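PDB 2HTA: putative glucose-6-phosphate 1-epimerase from Salmonella typhimurium, which probably interconverts the alpha and beta anomers of glucose 6-phosphate and related hexose 6-phosphates, as a monomeric mutarotase. Local coordinates for residues H110-A122 against L132-W146. Numbering follows the deposited sequence.
Sequences HGFARNLPWALKA and LTFELQSSEATRKYW
Tyr145 turns the edge of its phenol ring onto one face of the Phe112 ring, a T-shaped pair with planes at 73° and CE1 of Tyr145 3.6 Å from CD1 of Phe112. Phe112 in turn directs its own edge at the face of Trp146 in an offset edge-to-face pair, and the three aromatic rings form a cluster joining the loop at Phe112 to the short helix 140-145 and to Trp146 just after it. With CG wedged between its backbone N and carbonyl carbon (chi1 57°), Phe112 reaches both partners. Trp118 lays one indole face against Leu136, whose CB sits 3.8 Å from the centroid of the five-membered ring, a CH-pi contact; the backbone carbonyl carbon of Phe134 lies at the indole edge, near its plane. NE1 of Trp118 gives a nearly straight N-H bond to Ala113 O (3.0 Å, 175°), arriving from above the carbonyl plane, which helps to fix the ring's rotation and ties the loop back on itself. The branched tip of Leu136 suits the spot beyond, CD1 meeting Leu116 and CD2 meeting Ala113.

Strands 119-125 and 130-137 form an antiparallel beta hairpin at one margin of a large sheet in this galactose mutarotase-like fold. A classic bulge interrupts their pairing: Thr133 O accepts from both Lys121 N (2.8 Å) and Ala122 N (3.3 Å). Beside it, Leu120 places CD1 over a face of Phe134. Lys121, long and flexible, reaches across to Glu135, forming a long salt bridge between NZ and OE2 (3.5 Å). Past the hairpin, a capping box of Ser139 and Thr142 starts the helix, each side-chain oxygen accepting the other's backbone N-H, while the methyl CG2 of Thr142 packs against CD1 of Leu116.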
loop_
_atom_site.group_PDB
_atom_site.type_symbol
_atom_site.label_atom_id
_atom_site.label_comp_id
_atom_site.label_asym_id
_atom_site.label_seq_id
_atom_site.Cartn_x
_atom_site.Cartn_y
_atom_site.Cartn_z
ATOM N N HIS A 110 -4.221 0.232 -11.767
ATOM C CA HIS A 110 -3.719 1.046 -10.623
ATOM C C HIS A 110 -2.822 2.207 -11.029
ATOM O O HIS A 110 -1.914 2.620 -10.260
ATOM C CB HIS A 110 -3.034 0.155 -9.567
ATOM C CG HIS A 110 -3.906 -0.948 -9.061
ATOM N ND1 HIS A 110 -5.230 -0.755 -8.709
ATOM C CD2 HIS A 110 -3.657 -2.263 -8.868
ATOM C CE1 HIS A 110 -5.755 -1.901 -8.312
ATOM N NE2 HIS A 110 -4.822 -2.834 -8.406
ATOM N N GLY A 111 -3.080 2.778 -12.220
ATOM C CA GLY A 111 -2.411 4.020 -12.603
ATOM C C GLY A 111 -0.997 3.888 -13.103
ATOM O O GLY A 111 -0.602 2.828 -13.627
ATOM N N PHE A 112 -0.206 4.943 -12.915
ATOM C CA PHE A 112 1.212 4.915 -13.328
ATOM C C PHE A 112 2.184 5.470 -12.255
ATOM O O PHE A 112 3.399 5.367 -12.399
ATOM C CB PHE A 112 1.388 5.630 -14.673
ATOM C CG PHE A 112 0.915 7.043 -14.663
ATOM C CD1 PHE A 112 -0.292 7.369 -15.271
ATOM C CD2 PHE A 112 1.643 8.051 -14.026
ATOM C CE1 PHE A 112 -0.734 8.678 -15.292
ATOM C CE2 PHE A 112 1.200 9.384 -14.046
ATOM C CZ PHE A 112 -0.030 9.685 -14.665
ATOM N N ALA A 113 1.645 6.058 -11.188
ATOM C CA ALA A 113 2.547 6.627 -10.142
ATOM C C ALA A 113 3.451 5.587 -9.471
ATOM O O ALA A 113 4.578 5.897 -9.092
ATOM C CB ALA A 113 1.702 7.362 -9.121
ATOM N N ARG A 114 2.993 4.336 -9.394
ATOM C CA ARG A 114 3.756 3.257 -8.714
ATOM C C ARG A 114 4.928 2.789 -9.556
ATOM O O ARG A 114 5.774 1.981 -9.115
ATOM C CB ARG A 114 2.824 2.110 -8.344
ATOM C CG ARG A 114 2.140 1.405 -9.561
ATOM C CD ARG A 114 1.212 0.376 -9.008
ATOM N NE ARG A 114 0.562 -0.414 -10.042
ATOM C CZ ARG A 114 0.227 -1.682 -9.913
ATOM N NH1 ARG A 114 0.517 -2.354 -8.797
ATOM N NH2 ARG A 114 -0.385 -2.313 -10.940
ATOM N N ASN A 115 4.948 3.241 -10.820
ATOM C CA ASN A 115 5.989 2.814 -11.776
ATOM C C ASN A 115 7.108 3.828 -11.972
ATOM O O ASN A 115 8.167 3.490 -12.561
ATOM C CB ASN A 115 5.364 2.546 -13.168
ATOM C CG ASN A 115 4.215 1.550 -13.128
ATOM O OD1 ASN A 115 3.035 1.926 -12.964
ATOM N ND2 ASN A 115 4.543 0.273 -13.221
ATOM N N LEU A 116 6.953 5.025 -11.447
ATOM C CA LEU A 116 7.899 6.126 -11.718
ATOM C C LEU A 116 8.723 6.495 -10.483
ATOM O O LEU A 116 8.254 6.292 -9.362
ATOM C CB LEU A 116 7.115 7.365 -12.178
ATOM C CG LEU A 116 6.283 7.175 -13.448
ATOM C CD1 LEU A 116 5.414 8.447 -13.620
ATOM C CD2 LEU A 116 7.250 6.979 -14.652
ATOM N N PRO A 117 9.947 7.042 -10.693
ATOM C CA PRO A 117 10.770 7.446 -9.588
ATOM C C PRO A 117 10.258 8.722 -8.970
ATOM O O PRO A 117 10.045 9.716 -9.684
ATOM C CB PRO A 117 12.151 7.663 -10.237
ATOM C CG PRO A 117 11.853 7.936 -11.749
ATOM C CD PRO A 117 10.609 7.224 -12.010
ATOM N N TRP A 118 10.056 8.684 -7.653
ATOM C CA TRP A 118 9.734 9.892 -6.847
ATOM C C TRP A 118 10.981 10.432 -6.132
ATOM O O TRP A 118 11.893 9.685 -5.785
ATOM C CB TRP A 118 8.722 9.597 -5.736
ATOM C CG TRP A 118 7.367 9.069 -6.164
ATOM C CD1 TRP A 118 7.122 8.074 -7.088
ATOM C CD2 TRP A 118 6.092 9.443 -5.621
ATOM N NE1 TRP A 118 5.764 7.824 -7.163
ATOM C CE2 TRP A 118 5.100 8.642 -6.278
ATOM C CE3 TRP A 118 5.684 10.390 -4.685
ATOM C CZ2 TRP A 118 3.712 8.725 -5.970
ATOM C CZ3 TRP A 118 4.290 10.481 -4.369
ATOM C CH2 TRP A 118 3.325 9.669 -5.021
ATOM N N ALA A 119 10.965 11.722 -5.844
ATOM C CA ALA A 119 12.106 12.349 -5.161
ATOM C C ALA A 119 11.795 12.271 -3.670
ATOM O O ALA A 119 10.653 12.386 -3.282
ATOM C CB ALA A 119 12.227 13.835 -5.627
ATOM N N LEU A 120 12.795 12.059 -2.855
ATOM C CA LEU A 120 12.622 12.275 -1.435
ATOM C C LEU A 120 12.876 13.733 -1.160
ATOM O O LEU A 120 14.035 14.220 -1.165
ATOM C CB LEU A 120 13.571 11.363 -0.671
ATOM C CG LEU A 120 13.727 11.624 0.841
ATOM C CD1 LEU A 120 12.348 11.331 1.478
ATOM C CD2 LEU A 120 14.772 10.727 1.516
ATOM N N LYS A 121 11.787 14.480 -0.918
ATOM C CA LYS A 121 11.825 15.921 -0.839
ATOM C C LYS A 121 12.191 16.379 0.566
ATOM O O LYS A 121 12.891 17.405 0.710
ATOM C CB LYS A 121 10.434 16.479 -1.196
ATOM C CG LYS A 121 10.341 17.947 -1.328
ATOM C CD LYS A 121 8.860 18.381 -1.557
ATOM C CE LYS A 121 8.800 19.870 -1.950
ATOM N NZ LYS A 121 9.727 20.200 -3.117
ATOM N N ALA A 122 11.717 15.682 1.586
ATOM C CA ALA A 122 11.939 16.149 2.982
ATOM C C ALA A 122 11.867 15.003 3.936
ATOM O O ALA A 122 11.289 13.975 3.617
ATOM C CB ALA A 122 10.920 17.224 3.377
ATOM N N LEU A 132 8.669 11.321 6.359
ATOM C CA LEU A 132 9.306 11.481 5.045
ATOM C C LEU A 132 8.261 11.997 4.058
ATOM O O LEU A 132 7.085 11.613 4.148
ATOM C CB LEU A 132 9.797 10.126 4.495
ATOM C CG LEU A 132 10.813 9.283 5.290
ATOM C CD1 LEU A 132 10.054 8.368 6.234
ATOM C CD2 LEU A 132 11.606 8.436 4.272
ATOM N N THR A 133 8.708 12.849 3.132
ATOM C CA THR A 133 7.820 13.354 2.073
ATOM C C THR A 133 8.475 13.040 0.752
ATOM O O THR A 133 9.602 13.450 0.517
ATOM C CB THR A 133 7.675 14.822 2.154
ATOM O OG1 THR A 133 7.095 15.168 3.425
ATOM C CG2 THR A 133 6.730 15.291 1.071
ATOM N N PHE A 134 7.743 12.343 -0.110
ATOM C CA PHE A 134 8.194 12.023 -1.474
ATOM C C PHE A 134 7.350 12.847 -2.438
ATOM O O PHE A 134 6.156 13.145 -2.172
ATOM C CB PHE A 134 7.985 10.524 -1.751
ATOM C CG PHE A 134 8.848 9.619 -0.936
ATOM C CD1 PHE A 134 8.431 9.160 0.356
ATOM C CD2 PHE A 134 10.089 9.231 -1.413
ATOM C CE1 PHE A 134 9.268 8.272 1.103
ATOM C CE2 PHE A 134 10.893 8.335 -0.672
ATOM C CZ PHE A 134 10.495 7.870 0.561
ATOM N N GLU A 135 7.926 13.190 -3.596
ATOM C CA GLU A 135 7.165 14.005 -4.562
ATOM C C GLU A 135 7.290 13.390 -5.974
ATOM O O GLU A 135 8.384 12.989 -6.379
ATOM C CB GLU A 135 7.780 15.399 -4.589
ATOM C CG GLU A 135 7.057 16.345 -5.547
ATOM C CD GLU A 135 7.671 17.742 -5.493
ATOM O OE1 GLU A 135 8.737 17.955 -6.080
ATOM O OE2 GLU A 135 7.124 18.608 -4.803
ATOM N N LEU A 136 6.189 13.394 -6.718
ATOM C CA LEU A 136 6.202 13.006 -8.125
ATOM C C LEU A 136 5.617 14.153 -8.913
ATOM O O LEU A 136 4.644 14.767 -8.485
ATOM C CB LEU A 136 5.404 11.732 -8.356
ATOM C CG LEU A 136 5.424 11.235 -9.832
ATOM C CD1 LEU A 136 6.781 10.546 -10.113
ATOM C CD2 LEU A 136 4.329 10.220 -9.945
ATOM N N GLN A 137 6.241 14.507 -10.057
ATOM C CA GLN A 137 5.669 15.571 -10.893
ATOM C C GLN A 137 5.467 15.090 -12.302
ATOM O O GLN A 137 6.166 14.193 -12.771
ATOM C CB GLN A 137 6.555 16.796 -10.921
ATOM C CG GLN A 137 6.602 17.477 -9.523
ATOM C CD GLN A 137 7.252 18.799 -9.578
ATOM O OE1 GLN A 137 8.469 18.869 -9.649
ATOM N NE2 GLN A 137 6.456 19.874 -9.555
ATOM N N SER A 138 4.529 15.709 -12.986
ATOM C CA SER A 138 4.356 15.451 -14.414
ATOM C C SER A 138 5.587 15.877 -15.193
ATOM O O SER A 138 6.409 16.688 -14.727
ATOM C CB SER A 138 3.112 16.216 -14.941
ATOM O OG SER A 138 3.134 17.550 -14.506
ATOM N N SER A 139 5.740 15.306 -16.369
ATOM C CA SER A 139 6.892 15.596 -17.218
ATOM C C SER A 139 6.370 15.417 -18.642
ATOM O O SER A 139 5.238 14.963 -18.840
ATOM C CB SER A 139 7.956 14.560 -16.962
ATOM O OG SER A 139 7.485 13.280 -17.365
ATOM N N GLU A 140 7.226 15.702 -19.627
ATOM C CA GLU A 140 6.824 15.440 -21.002
ATOM C C GLU A 140 6.468 13.975 -21.198
ATOM O O GLU A 140 5.492 13.641 -21.907
ATOM C CB GLU A 140 7.944 15.841 -21.962
ATOM C CG GLU A 140 7.585 15.439 -23.412
ATOM C CD GLU A 140 8.641 15.887 -24.434
ATOM O OE1 GLU A 140 9.479 16.742 -24.076
ATOM O OE2 GLU A 140 8.598 15.375 -25.584
ATOM N N ALA A 141 7.234 13.067 -20.580
ATOM C CA ALA A 141 6.884 11.647 -20.652
ATOM C C ALA A 141 5.465 11.277 -20.111
ATOM O O ALA A 141 4.706 10.551 -20.770
ATOM C CB ALA A 141 7.943 10.795 -19.978
ATOM N N THR A 142 5.096 11.777 -18.926
ATOM C CA THR A 142 3.780 11.445 -18.409
ATOM C C THR A 142 2.685 12.095 -19.201
ATOM O O THR A 142 1.615 11.493 -19.397
ATOM C CB THR A 142 3.624 11.809 -16.882
ATOM O OG1 THR A 142 3.618 13.218 -16.728
ATOM C CG2 THR A 142 4.795 11.187 -16.037
ATOM N N ARG A 143 2.907 13.342 -19.612
ATOM C CA ARG A 143 1.925 14.029 -20.433
ATOM C C ARG A 143 1.646 13.348 -21.777
ATOM O O ARG A 143 0.659 13.619 -22.407
ATOM C CB ARG A 143 2.334 15.470 -20.697
ATOM C CG ARG A 143 2.285 16.337 -19.435
ATOM C CD ARG A 143 2.450 17.798 -19.823
ATOM N NE ARG A 143 3.718 18.085 -20.506
ATOM C CZ ARG A 143 4.831 18.445 -19.868
ATOM N NH1 ARG A 143 5.909 18.765 -20.564
ATOM N NH2 ARG A 143 4.860 18.496 -18.528
ATOM N N LYS A 144 2.531 12.469 -22.192
ATOM C CA LYS A 144 2.348 11.752 -23.430
ATOM C C LYS A 144 1.137 10.850 -23.336
ATOM O O LYS A 144 0.334 10.795 -24.275
ATOM C CB LYS A 144 3.601 10.946 -23.746
ATOM C CG LYS A 144 3.701 10.648 -25.213
ATOM C CD LYS A 144 4.924 9.781 -25.513
ATOM C CE LYS A 144 4.772 9.062 -26.853
ATOM N NZ LYS A 144 6.107 8.467 -27.225
ATOM N N TYR A 145 0.959 10.195 -22.186
ATOM C CA TYR A 145 -0.175 9.289 -21.989
ATOM C C TYR A 145 -1.240 9.807 -21.034
ATOM O O TYR A 145 -2.310 9.209 -20.974
ATOM C CB TYR A 145 0.285 7.876 -21.582
ATOM C CG TYR A 145 1.288 7.838 -20.463
ATOM C CD1 TYR A 145 0.876 7.979 -19.123
ATOM C CD2 TYR A 145 2.645 7.635 -20.714
ATOM C CE1 TYR A 145 1.788 7.954 -18.092
ATOM C CE2 TYR A 145 3.568 7.582 -19.668
ATOM C CZ TYR A 145 3.119 7.757 -18.345
ATOM O OH TYR A 145 4.039 7.749 -17.297
ATOM N N TRP A 146 -0.993 10.919 -20.330
ATOM C CA TRP A 146 -2.008 11.502 -19.416
ATOM C C TRP A 146 -1.779 13.018 -19.383
ATOM O O TRP A 146 -0.992 13.553 -18.576
ATOM C CB TRP A 146 -1.936 10.834 -18.029
ATOM C CG TRP A 146 -3.157 11.011 -17.128
ATOM C CD1 TRP A 146 -4.381 10.428 -17.266
ATOM C CD2 TRP A 146 -3.225 11.810 -15.931
ATOM N NE1 TRP A 146 -5.228 10.878 -16.257
ATOM C CE2 TRP A 146 -4.532 11.701 -15.424
ATOM C CE3 TRP A 146 -2.309 12.631 -15.261
ATOM C CZ2 TRP A 146 -4.947 12.370 -14.265
ATOM C CZ3 TRP A 146 -2.728 13.300 -14.096
ATOM C CH2 TRP A 146 -4.033 13.148 -13.616
#